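Local coordinates for protein arginase (Glaciozyma antarctica, PDB 5YNL) that probably hydrolyses L-arginine to L-ornithine and urea, as a cold-adapted member of the arginase family from a psychrophilic yeast, at residues P46-S49 against P55-A58; L87-N92 against L352-L357; T96-G101 against K144-V149; S163-A168 against L324-I329. All blocks are in the same frame, centred on the assembly; numbering follows the deposited sequence.

Contact 1 of 4, residues P46-S49 against P55-A58; sequences PATS and PRTA
Thr48 and Ser49 meet the guanidinium of Arg56 in the loop that leads into strand 57-63. Just ahead of them, Pro46 secures the start of the segment elsewhere, its carbonyl O taking a hydrogen bond from the side-chain amide of Asn322. Thr48 lies at the surface and turns its hydroxyl anti to its own nitrogen (chi1 -169°), so that OG1 stands at the edge of the guanidinium, near its plane, 3.4 Å from Arg56 NH2. Ser49 follows with a carbon instead of an oxygen: its CB comes obliquely to the same group, 3.9 Å from Arg56 NH2. Its own hydroxyl is engaged locally, accepting from the backbone N of Phe51 and Leu52 in an ST turn at the start of the intervening loop. Arg56 bends at chi2 (-42°) and then extends toward Thr48 and Ser49, crossing Thr48 at a slant, while its side chain also touches Trp95. The backbone beneath is held firmly: Thr57 OG1 donates to Pro55 O over 2.7 Å, and Arg56 pairs with Thr96 in the neighbouring strand. With one terminal nitrogen doing all the touching and little surface buried, the chemistry is that of a light surface contact, a hydroxyl and a methylene beside one guanidinium nitrogen, probably shared with solvent.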
loop_
_atom_site.group_PDB
_atom_site.type_symbol
_atom_site.label_atom_id
_atom_site.label_comp_id
_atom_site.label_asym_id
_atom_site.label_seq_id
_atom_site.Cartn_x
_atom_site.Cartn_y
_atom_site.Cartn_z
ATOM N N PRO A 46 -3.626 20.494 3.211
ATOM C CA PRO A 46 -4.933 21.020 3.658
ATOM C C PRO A 46 -5.223 20.749 5.134
ATOM O O PRO A 46 -4.789 19.715 5.661
ATOM C CB PRO A 46 -5.941 20.255 2.788
ATOM C CG PRO A 46 -5.209 19.036 2.316
ATOM C CD PRO A 46 -3.780 19.456 2.168
ATOM N N ALA A 47 -5.958 21.652 5.786
ATOM C CA ALA A 47 -6.260 21.514 7.216
ATOM C C ALA A 47 -7.179 20.321 7.466
ATOM O O ALA A 47 -7.226 19.778 8.576
ATOM C CB ALA A 47 -6.876 22.792 7.770
ATOM N N THR A 48 -7.901 19.928 6.416
ATOM C CA THR A 48 -8.816 18.794 6.458
ATOM C C THR A 48 -8.841 18.087 5.092
ATOM O O THR A 48 -8.467 18.675 4.075
ATOM C CB THR A 48 -10.238 19.245 6.869
ATOM O OG1 THR A 48 -11.046 18.098 7.159
ATOM C CG2 THR A 48 -10.887 20.064 5.764
ATOM N N SER A 49 -9.269 16.826 5.070
ATOM C CA SER A 49 -9.246 16.046 3.838
ATOM C C SER A 49 -10.186 16.635 2.811
ATOM O O SER A 49 -11.359 16.875 3.118
ATOM C CB SER A 49 -9.648 14.607 4.095
ATOM O OG SER A 49 -9.951 13.968 2.875
ATOM N N PRO A 55 -19.310 12.284 6.642
ATOM C CA PRO A 55 -19.253 11.301 7.739
ATOM C C PRO A 55 -18.095 10.278 7.569
ATOM O O PRO A 55 -18.241 9.300 6.825
ATOM C CB PRO A 55 -20.640 10.631 7.697
ATOM C CG PRO A 55 -21.179 10.910 6.332
ATOM C CD PRO A 55 -20.541 12.169 5.833
ATOM N N ARG A 56 -16.973 10.507 8.259
ATOM C CA ARG A 56 -15.727 9.738 8.041
ATOM C C ARG A 56 -15.851 8.200 8.101
ATOM O O ARG A 56 -16.181 7.621 9.148
ATOM C CB ARG A 56 -14.616 10.186 9.012
ATOM C CG ARG A 56 -13.959 11.528 8.690
ATOM C CD ARG A 56 -13.693 11.695 7.195
ATOM N NE ARG A 56 -12.915 12.897 6.877
ATOM C CZ ARG A 56 -13.404 14.134 6.862
ATOM N NH1 ARG A 56 -14.672 14.358 7.171
ATOM N NH2 ARG A 56 -12.615 15.152 6.555
ATOM N N THR A 57 -15.550 7.537 6.989
ATOM C CA THR A 57 -15.761 6.103 6.946
ATOM C C THR A 57 -14.535 5.338 6.509
ATOM O O THR A 57 -13.921 5.658 5.488
ATOM C CB THR A 57 -16.943 5.731 6.058
ATOM O OG1 THR A 57 -18.045 6.600 6.355
ATOM C CG2 THR A 57 -17.353 4.274 6.314
ATOM N N ALA A 58 -14.183 4.327 7.307
ATOM C CA ALA A 58 -13.052 3.449 7.013
ATOM C C ALA A 58 -13.582 2.201 6.322
ATOM O O ALA A 58 -14.376 1.469 6.903
ATOM C CB ALA A 58 -12.292 3.067 8.304
#

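Contact 2 of 4, residues L87-N92 against L352-L357; sequences LNDIEN and LVRCAL
Ile90 meets Val353 and Leu357 in a buried helix-to-helix contact, with an Asp89-Arg354 pair at its border; helices 86-92 and 345-356 lie side by side on one face of the central sheet. The apolar part is carried by both branches of Ile90. With CG1 beside its backbone nitrogen (chi1 -71°) and the chain then extended, the CD1 methyl lies 3.9 Å from Val353 CG1. The CG2 branch takes the other neighbour, 4.0 Å from Leu357 CD2, which also touches CD1; one leucine methyl thus serves both branches of the isoleucine. Ile90 and Leu357 both also touch Ala58 of strand 57-63.

Farther out, polar groups take over. The side chain of Arg354 folds at chi3 (-57°) and lays its CD alongside Asp89, 3.5 Å from Asp89 CB, before its NH1 forms a salt bridge of 3.1 Å with Asp89 OD2. The approach is from above the carboxylate plane, which stands 83° from the guanidinium, and the bond is bent. Arg354 was modelled in two conformers, and the bridge is described for one, so it is less certain. The same OD2 also forms a salt bridge with Arg350 NE, one helical turn earlier; the carboxylate therefore probably draws together two like charges. Two neighbouring helices packed on one face of a parallel sheet belong to a helical layer of the three-layer alpha/beta/alpha fold of the arginase family.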
loop_
_atom_site.group_PDB
_atom_site.type_symbol
_atom_site.label_atom_id
_atom_site.label_comp_id
_atom_site.label_asym_id
_atom_site.label_seq_id
_atom_site.Cartn_x
_atom_site.Cartn_y
_atom_site.Cartn_z
ATOM N N LEU A 87 -11.020 -3.021 14.657
ATOM C CA LEU A 87 -12.288 -2.392 14.328
ATOM C C LEU A 87 -12.668 -1.378 15.404
ATOM O O LEU A 87 -13.043 -0.240 15.096
ATOM C CB LEU A 87 -13.392 -3.444 14.144
ATOM C CG LEU A 87 -13.681 -3.927 12.722
ATOM C CD1 LEU A 87 -12.415 -4.384 12.026
ATOM C CD2 LEU A 87 -14.672 -5.051 12.755
ATOM N N ASN A 88 -12.551 -1.795 16.662
ATOM C CA ASN A 88 -12.836 -0.932 17.803
ATOM C C ASN A 88 -11.843 0.256 17.899
ATOM O O ASN A 88 -12.242 1.394 18.188
ATOM C CB ASN A 88 -12.850 -1.775 19.083
ATOM C CG ASN A 88 -13.474 -1.056 20.257
ATOM O OD1 ASN A 88 -14.700 -0.953 20.366
ATOM N ND2 ASN A 88 -12.634 -0.571 21.160
ATOM N N ASP A 89 -10.560 -0.001 17.639
ATOM C CA ASP A 89 -9.561 1.071 17.598
ATOM C C ASP A 89 -9.955 2.166 16.620
ATOM O O ASP A 89 -9.877 3.355 16.934
ATOM C CB ASP A 89 -8.184 0.523 17.196
ATOM C CG ASP A 89 -7.520 -0.266 18.305
ATOM O OD1 ASP A 89 -7.985 -0.181 19.457
ATOM O OD2 ASP A 89 -6.520 -0.953 18.019
ATOM N N ILE A 90 -10.385 1.744 15.438
ATOM C CA ILE A 90 -10.724 2.662 14.362
ATOM C C ILE A 90 -11.941 3.502 14.756
ATOM O O ILE A 90 -11.965 4.726 14.566
ATOM C CB ILE A 90 -10.975 1.887 13.036
ATOM C CG1 ILE A 90 -9.659 1.339 12.469
ATOM C CG2 ILE A 90 -11.628 2.758 11.991
ATOM C CD1 ILE A 90 -9.803 0.657 11.106
ATOM N N GLU A 91 -12.943 2.842 15.320
ATOM C CA GLU A 91 -14.138 3.518 15.792
ATOM C C GLU A 91 -13.851 4.503 16.947
ATOM O O GLU A 91 -14.396 5.606 16.972
ATOM C CB GLU A 91 -15.240 2.476 16.127
ATOM C CG GLU A 91 -16.097 2.106 14.890
ATOM C CD GLU A 91 -16.952 0.841 15.047
ATOM O OE1 GLU A 91 -16.645 -0.001 15.923
ATOM O OE2 GLU A 91 -17.931 0.680 14.277
ATOM N N ASN A 92 -12.979 4.119 17.879
ATOM C CA ASN A 92 -12.567 5.013 18.965
ATOM C C ASN A 92 -11.921 6.309 18.469
ATOM O O ASN A 92 -11.852 7.292 19.204
ATOM C CB ASN A 92 -11.587 4.314 19.917
ATOM C CG ASN A 92 -12.201 3.127 20.641
ATOM O OD1 ASN A 92 -13.378 3.143 21.016
ATOM N ND2 ASN A 92 -11.395 2.091 20.855
ATOM N N LEU A 352 -0.019 0.760 13.119
ATOM C CA LEU A 352 0.197 1.549 11.914
ATOM C C LEU A 352 -1.147 1.986 11.323
ATOM O O LEU A 352 -1.258 3.090 10.753
ATOM C CB LEU A 352 0.992 0.790 10.848
ATOM C CG LEU A 352 2.398 0.233 11.123
ATOM C CD1 LEU A 352 2.854 -0.664 9.940
ATOM C CD2 LEU A 352 3.432 1.378 11.353
ATOM N N VAL A 353 -2.166 1.130 11.442
ATOM C CA VAL A 353 -3.485 1.496 10.930
ATOM C C VAL A 353 -3.997 2.714 11.697
ATOM O O VAL A 353 -4.307 3.729 11.087
ATOM C CB VAL A 353 -4.522 0.323 10.997
ATOM C CG1 VAL A 353 -5.918 0.830 10.717
ATOM C CG2 VAL A 353 -4.166 -0.776 9.987
ATOM N N ARG A 354 -4.053 2.610 13.031
ATOM C CA ARG A 354 -4.569 3.686 13.884
ATOM C C ARG A 354 -3.884 4.986 13.537
ATOM O O ARG A 354 -4.520 6.025 13.402
ATOM C CB ARG A 354 -4.327 3.383 15.367
ATOM C CG ARG A 354 -5.058 2.153 15.886
ATOM C CD ARG A 354 -5.156 2.163 17.411
ATOM N NE ARG A 354 -3.858 2.243 18.088
ATOM C CZ ARG A 354 -3.133 1.190 18.470
ATOM N NH1 ARG A 354 -3.559 -0.043 18.232
ATOM N NH2 ARG A 354 -1.975 1.370 19.081
ATOM N N CYS A 355 -2.578 4.882 13.393
ATOM C CA CYS A 355 -1.695 5.971 13.126
ATOM C C CYS A 355 -1.984 6.603 11.774
ATOM O O CYS A 355 -2.088 7.828 11.642
ATOM C CB CYS A 355 -0.297 5.384 13.101
ATOM S SG CYS A 355 0.919 6.600 13.255
ATOM N N ALA A 356 -2.111 5.750 10.764
ATOM C CA ALA A 356 -2.337 6.213 9.408
ATOM C C ALA A 356 -3.668 6.929 9.328
ATOM O O ALA A 356 -3.831 7.832 8.506
ATOM C CB ALA A 356 -2.293 5.047 8.408
ATOM N N LEU A 357 -4.607 6.514 10.174
ATOM C CA LEU A 357 -5.966 7.032 10.143
ATOM C C LEU A 357 -6.129 8.296 10.997
ATOM O O LEU A 357 -7.174 8.946 10.959
ATOM C CB LEU A 357 -6.997 5.953 10.556
ATOM C CG LEU A 357 -7.688 5.300 9.356
ATOM C CD1 LEU A 357 -6.656 4.673 8.463
ATOM C CD2 LEU A 357 -8.735 4.252 9.751
#

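Contact 3 of 4, residues T96-G101 against K144-V149; sequences TVDFAG and KGQLTV
Asp98 and Gln146 reach toward each other across strand 57-63, which runs parallel between strands 96-99 and 147-152 and keeps their closest alpha carbons, those of these two residues, 8.6 Å apart. Only side chains can span this gap. Asp98 swings its carboxylate anti to its backbone nitrogen (chi1 -169°), and Gln146 runs out extended beyond CG to meet it. The Gln146 amide donates through NE2 to Asp98 OD2 over 2.9 Å, with an N-H...O angle of 156°. The acceptor lies in the amide plane, whereas the nitrogen arrives above the carboxylate plane; the two flat groups stand at a right angle. NE2 also lies 3.3 Å from Asp98 CB, so the amide presses against the root of the aspartate as well as its end.

A second bond fixes which way round the amide sits: OE1 pairs with His141 ND1 at the end of helix 124-142, leaving NE2 to face the aspartate. Thr57, on the strand between, touches both partners and forms the floor under the bridge. Lys144 NZ is 4.5 Å from Asp98 OD2, beyond a salt bridge, yet its positive charge would probably favour the ionised carboxylate. Helix 124-142, which carries His141, connects the two strands, so the bond links the two strands of a parallel beta-alpha-beta crossover that passes over strand 57-63, as in doubly wound alpha/beta folds such as that of the arginases.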
loop_
_atom_site.group_PDB
_atom_site.type_symbol
_atom_site.label_atom_id
_atom_site.label_comp_id
_atom_site.label_asym_id
_atom_site.label_seq_id
_atom_site.Cartn_x
_atom_site.Cartn_y
_atom_site.Cartn_z
ATOM N N THR A 96 -16.249 5.666 11.267
ATOM C CA THR A 96 -17.285 4.633 11.119
ATOM C C THR A 96 -16.762 3.507 10.226
ATOM O O THR A 96 -16.082 3.756 9.214
ATOM C CB THR A 96 -18.624 5.186 10.584
ATOM O OG1 THR A 96 -19.389 5.689 11.680
ATOM C CG2 THR A 96 -19.439 4.092 9.892
ATOM N N VAL A 97 -17.056 2.271 10.622
ATOM C CA VAL A 97 -16.457 1.110 9.983
ATOM C C VAL A 97 -17.414 0.403 9.030
ATOM O O VAL A 97 -18.531 0.021 9.407
ATOM C CB VAL A 97 -15.893 0.136 11.030
ATOM C CG1 VAL A 97 -15.516 -1.194 10.393
ATOM C CG2 VAL A 97 -14.687 0.761 11.709
ATOM N N ASP A 98 -16.961 0.246 7.790
ATOM C CA ASP A 98 -17.685 -0.513 6.792
ATOM C C ASP A 98 -16.911 -1.799 6.524
ATOM O O ASP A 98 -16.003 -1.822 5.692
ATOM C CB ASP A 98 -17.813 0.312 5.514
ATOM C CG ASP A 98 -18.773 -0.293 4.515
ATOM O OD1 ASP A 98 -19.642 -1.093 4.931
ATOM O OD2 ASP A 98 -18.661 0.048 3.314
ATOM N N PHE A 99 -17.262 -2.855 7.258
ATOM C CA PHE A 99 -16.672 -4.182 7.112
ATOM C C PHE A 99 -17.749 -5.228 6.837
ATOM O O PHE A 99 -18.768 -5.265 7.534
ATOM C CB PHE A 99 -15.963 -4.567 8.403
ATOM C CG PHE A 99 -15.267 -5.897 8.340
ATOM C CD1 PHE A 99 -14.428 -6.210 7.271
ATOM C CD2 PHE A 99 -15.427 -6.826 9.360
ATOM C CE1 PHE A 99 -13.773 -7.457 7.222
ATOM C CE2 PHE A 99 -14.779 -8.048 9.319
ATOM C CZ PHE A 99 -13.958 -8.373 8.250
ATOM N N ALA A 100 -17.515 -6.102 5.859
ATOM C CA ALA A 100 -18.510 -7.106 5.465
ATOM C C ALA A 100 -18.571 -8.309 6.399
ATOM O O ALA A 100 -19.203 -9.306 6.065
ATOM C CB ALA A 100 -18.261 -7.573 4.047
ATOM N N GLY A 101 -17.916 -8.226 7.555
ATOM C CA GLY A 101 -17.900 -9.334 8.498
ATOM C C GLY A 101 -16.744 -10.280 8.234
ATOM O O GLY A 101 -16.163 -10.271 7.150
ATOM N N LYS A 144 -17.057 5.904 -2.638
ATOM C CA LYS A 144 -18.024 6.344 -1.640
ATOM C C LYS A 144 -17.449 7.351 -0.643
ATOM O O LYS A 144 -18.133 7.754 0.297
ATOM C CB LYS A 144 -18.587 5.132 -0.891
ATOM C CG LYS A 144 -19.484 4.263 -1.741
ATOM C CD LYS A 144 -19.805 2.935 -1.062
ATOM C CE LYS A 144 -20.630 3.117 0.191
ATOM N NZ LYS A 144 -21.544 1.953 0.425
ATOM N N GLY A 145 -16.198 7.751 -0.843
ATOM C CA GLY A 145 -15.546 8.675 0.072
ATOM C C GLY A 145 -14.905 7.976 1.263
ATOM O O GLY A 145 -14.432 8.606 2.219
ATOM N N GLN A 146 -14.888 6.653 1.227
ATOM C CA GLN A 146 -14.266 5.925 2.316
ATOM C C GLN A 146 -12.749 5.954 2.180
ATOM O O GLN A 146 -12.213 6.204 1.098
ATOM C CB GLN A 146 -14.774 4.489 2.350
ATOM C CG GLN A 146 -16.258 4.388 2.574
ATOM C CD GLN A 146 -16.677 2.983 2.897
ATOM O OE1 GLN A 146 -15.909 2.046 2.722
ATOM N NE2 GLN A 146 -17.900 2.825 3.379
ATOM N N LEU A 147 -12.053 5.725 3.288
ATOM C CA LEU A 147 -10.623 5.439 3.222
ATOM C C LEU A 147 -10.556 3.916 3.263
ATOM O O LEU A 147 -10.976 3.327 4.248
ATOM C CB LEU A 147 -9.904 6.051 4.430
ATOM C CG LEU A 147 -8.399 6.339 4.359
ATOM C CD1 LEU A 147 -8.004 7.206 5.537
ATOM C CD2 LEU A 147 -7.597 5.040 4.345
ATOM N N THR A 148 -10.091 3.276 2.191
ATOM C CA THR A 148 -10.092 1.809 2.124
ATOM C C THR A 148 -8.823 1.224 2.749
ATOM O O THR A 148 -7.705 1.413 2.235
ATOM C CB THR A 148 -10.198 1.315 0.687
ATOM O OG1 THR A 148 -11.222 2.064 0.013
ATOM C CG2 THR A 148 -10.509 -0.177 0.652
ATOM N N VAL A 149 -8.997 0.525 3.863
ATOM C CA VAL A 149 -7.891 -0.156 4.520
ATOM C C VAL A 149 -7.846 -1.589 3.994
ATOM O O VAL A 149 -8.717 -2.397 4.331
ATOM C CB VAL A 149 -8.051 -0.157 6.069
ATOM C CG1 VAL A 149 -6.872 -0.855 6.741
ATOM C CG2 VAL A 149 -8.199 1.279 6.603
#

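Contact 4 of 4, residues S163-A168 against L324-I329; sequences SGTFKA and LVSLDI
Thr165 OG1 and Ser326 OG lie 2.7 Å apart, hydroxyl to hydroxyl, where helix 158-168 rests on strand 324-330. The threonine holds OG1 beside its own backbone nitrogen (chi1 -65°), from where it also bonds to Thr161 O one turn back in the helix; this pins the rotation of the side chain. Its CG2 is then directed at the strand, 3.7 Å from Ser326 OG and 4.2 Å from Val325 CG2. Ser326 has two modelled conformers, so the hydroxyl pair is less certain than its short distance suggests. In the one described, chi1 is -85°, and OG also lies 3.3 Å from its predecessor's carbonyl, Val325 O, a weak partner. The setting is the interior of the alpha/beta/alpha sandwich, with the helix packed on one face of the parallel sheet and strand 324-330 hydrogen-bonded between strands 147-152 and 281-286. Val325 departs from regular strand geometry, with psi at -24°, and as a result its side chain and that of Ser326 both point toward the helix instead of alternating. Val325 places its CG2 between backbone nitrogen and carbonyl carbon, the branch that meets the threonine methyl. Around Thr165, Val138 of helix 124-142 and His282 of strand 281-286 complete the packing.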
loop_
_atom_site.group_PDB
_atom_site.type_symbol
_atom_site.label_atom_id
_atom_site.label_comp_id
_atom_site.label_asym_id
_atom_site.label_seq_id
_atom_site.Cartn_x
_atom_site.Cartn_y
_atom_site.Cartn_z
ATOM N N SER A 163 -5.569 -0.529 -8.405
ATOM C CA SER A 163 -6.508 -0.375 -9.510
ATOM C C SER A 163 -7.785 0.326 -9.050
ATOM O O SER A 163 -8.193 1.322 -9.635
ATOM C CB SER A 163 -6.844 -1.728 -10.131
ATOM O OG SER A 163 -5.666 -2.374 -10.577
ATOM N N GLY A 164 -8.402 -0.194 -7.990
ATOM C CA GLY A 164 -9.617 0.388 -7.445
ATOM C C GLY A 164 -9.422 1.836 -7.045
ATOM O O GLY A 164 -10.204 2.703 -7.430
ATOM N N THR A 165 -8.365 2.094 -6.273
ATOM C CA THR A 165 -8.058 3.424 -5.764
ATOM C C THR A 165 -7.849 4.432 -6.898
ATOM O O THR A 165 -8.418 5.536 -6.881
ATOM C CB THR A 165 -6.809 3.370 -4.873
ATOM O OG1 THR A 165 -7.084 2.574 -3.702
ATOM C CG2 THR A 165 -6.383 4.765 -4.477
ATOM N N PHE A 166 -7.037 4.059 -7.884
ATOM C CA PHE A 166 -6.761 4.954 -9.006
ATOM C C PHE A 166 -7.942 5.067 -9.940
ATOM O O PHE A 166 -8.107 6.086 -10.600
ATOM C CB PHE A 166 -5.518 4.505 -9.767
ATOM C CG PHE A 166 -4.228 4.954 -9.131
ATOM C CD1 PHE A 166 -3.798 4.400 -7.930
ATOM C CD2 PHE A 166 -3.447 5.930 -9.735
ATOM C CE1 PHE A 166 -2.612 4.804 -7.339
ATOM C CE2 PHE A 166 -2.260 6.339 -9.154
ATOM C CZ PHE A 166 -1.842 5.780 -7.946
ATOM N N LYS A 167 -8.751 4.012 -10.011
ATOM C CA LYS A 167 -9.997 4.048 -10.769
ATOM C C LYS A 167 -10.822 5.197 -10.233
ATOM O O LYS A 167 -11.376 5.987 -10.993
ATOM C CB LYS A 167 -10.769 2.735 -10.580
ATOM C CG LYS A 167 -12.184 2.733 -11.144
ATOM C CD LYS A 167 -12.305 1.734 -12.276
ATOM C CE LYS A 167 -11.770 0.378 -11.864
ATOM N NZ LYS A 167 -12.478 -0.167 -10.670
ATOM N N ALA A 168 -10.877 5.291 -8.910
ATOM C CA ALA A 168 -11.608 6.361 -8.248
ATOM C C ALA A 168 -10.773 7.635 -8.142
ATOM O O ALA A 168 -11.316 8.733 -8.150
ATOM C CB ALA A 168 -12.054 5.919 -6.882
ATOM N N LEU A 324 -4.368 11.131 2.463
ATOM C CA LEU A 324 -4.509 9.676 2.360
ATOM C C LEU A 324 -5.954 9.216 2.047
ATOM O O LEU A 324 -6.895 9.560 2.758
ATOM C CB LEU A 324 -4.014 9.024 3.647
ATOM C CG LEU A 324 -4.064 7.498 3.718
ATOM C CD1 LEU A 324 -2.877 6.892 2.958
ATOM C CD2 LEU A 324 -4.074 7.048 5.192
ATOM N N VAL A 325 -6.120 8.434 0.987
ATOM C CA VAL A 325 -7.424 7.842 0.709
ATOM C C VAL A 325 -7.395 6.316 0.786
ATOM O O VAL A 325 -8.419 5.692 1.043
ATOM C CB VAL A 325 -7.977 8.268 -0.658
ATOM C CG1 VAL A 325 -8.278 9.774 -0.675
ATOM C CG2 VAL A 325 -6.989 7.893 -1.769
ATOM N N SER A 326 -6.223 5.719 0.584
ATOM C CA SER A 326 -6.089 4.267 0.640
ATOM C C SER A 326 -4.835 3.809 1.344
ATOM O O SER A 326 -3.747 4.365 1.137
ATOM C CB SER A 326 -6.122 3.648 -0.751
ATOM O OG SER A 326 -7.449 3.434 -1.161
ATOM N N LEU A 327 -5.009 2.776 2.160
ATOM C CA LEU A 327 -3.952 2.193 2.967
ATOM C C LEU A 327 -3.969 0.678 2.803
ATOM O O LEU A 327 -5.005 0.034 3.073
ATOM C CB LEU A 327 -4.210 2.521 4.440
ATOM C CG LEU A 327 -3.374 1.804 5.502
ATOM C CD1 LEU A 327 -1.904 2.201 5.369
ATOM C CD2 LEU A 327 -3.914 2.136 6.864
ATOM N N ASP A 328 -2.848 0.112 2.356
ATOM C CA ASP A 328 -2.675 -1.332 2.403
ATOM C C ASP A 328 -1.741 -1.682 3.565
ATOM O O ASP A 328 -0.698 -1.030 3.752
ATOM C CB ASP A 328 -2.010 -1.869 1.141
ATOM C CG ASP A 328 -2.634 -1.368 -0.134
ATOM O OD1 ASP A 328 -3.819 -0.953 -0.148
ATOM O OD2 ASP A 328 -1.906 -1.422 -1.146
ATOM N N ILE A 329 -2.092 -2.715 4.320
ATOM C CA ILE A 329 -1.185 -3.258 5.314
ATOM C C ILE A 329 -0.975 -4.713 4.897
ATOM O O ILE A 329 -1.855 -5.566 5.134
ATOM C CB ILE A 329 -1.803 -3.231 6.725
ATOM C CG1 ILE A 329 -2.280 -1.825 7.098
ATOM C CG2 ILE A 329 -0.826 -3.827 7.761
ATOM C CD1 ILE A 329 -1.186 -0.869 7.564
#

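Overall arrangement
From the N terminus, contact 1 closes first, a short loop with five residues between its segments, leading into strand 57-63. Contact 2 then opens at helix 86-92 and closes only near the C terminus, at helix 345-356, so its long loop encloses contacts 3 and 4, which follow one another without crossing. Contact 3 ties edge strand 96-99 to strand 147-152 across strand 57-63. Contact 4 sets helix 158-168 on strand 324-330, whose backbone pairs with strand 147-152. Contacts 1 and 2 meet at Ala58, while Val353 of contact 2 touches Ile329 of contact 4. Together the contacts join both helical layers to one half of the parallel sheet.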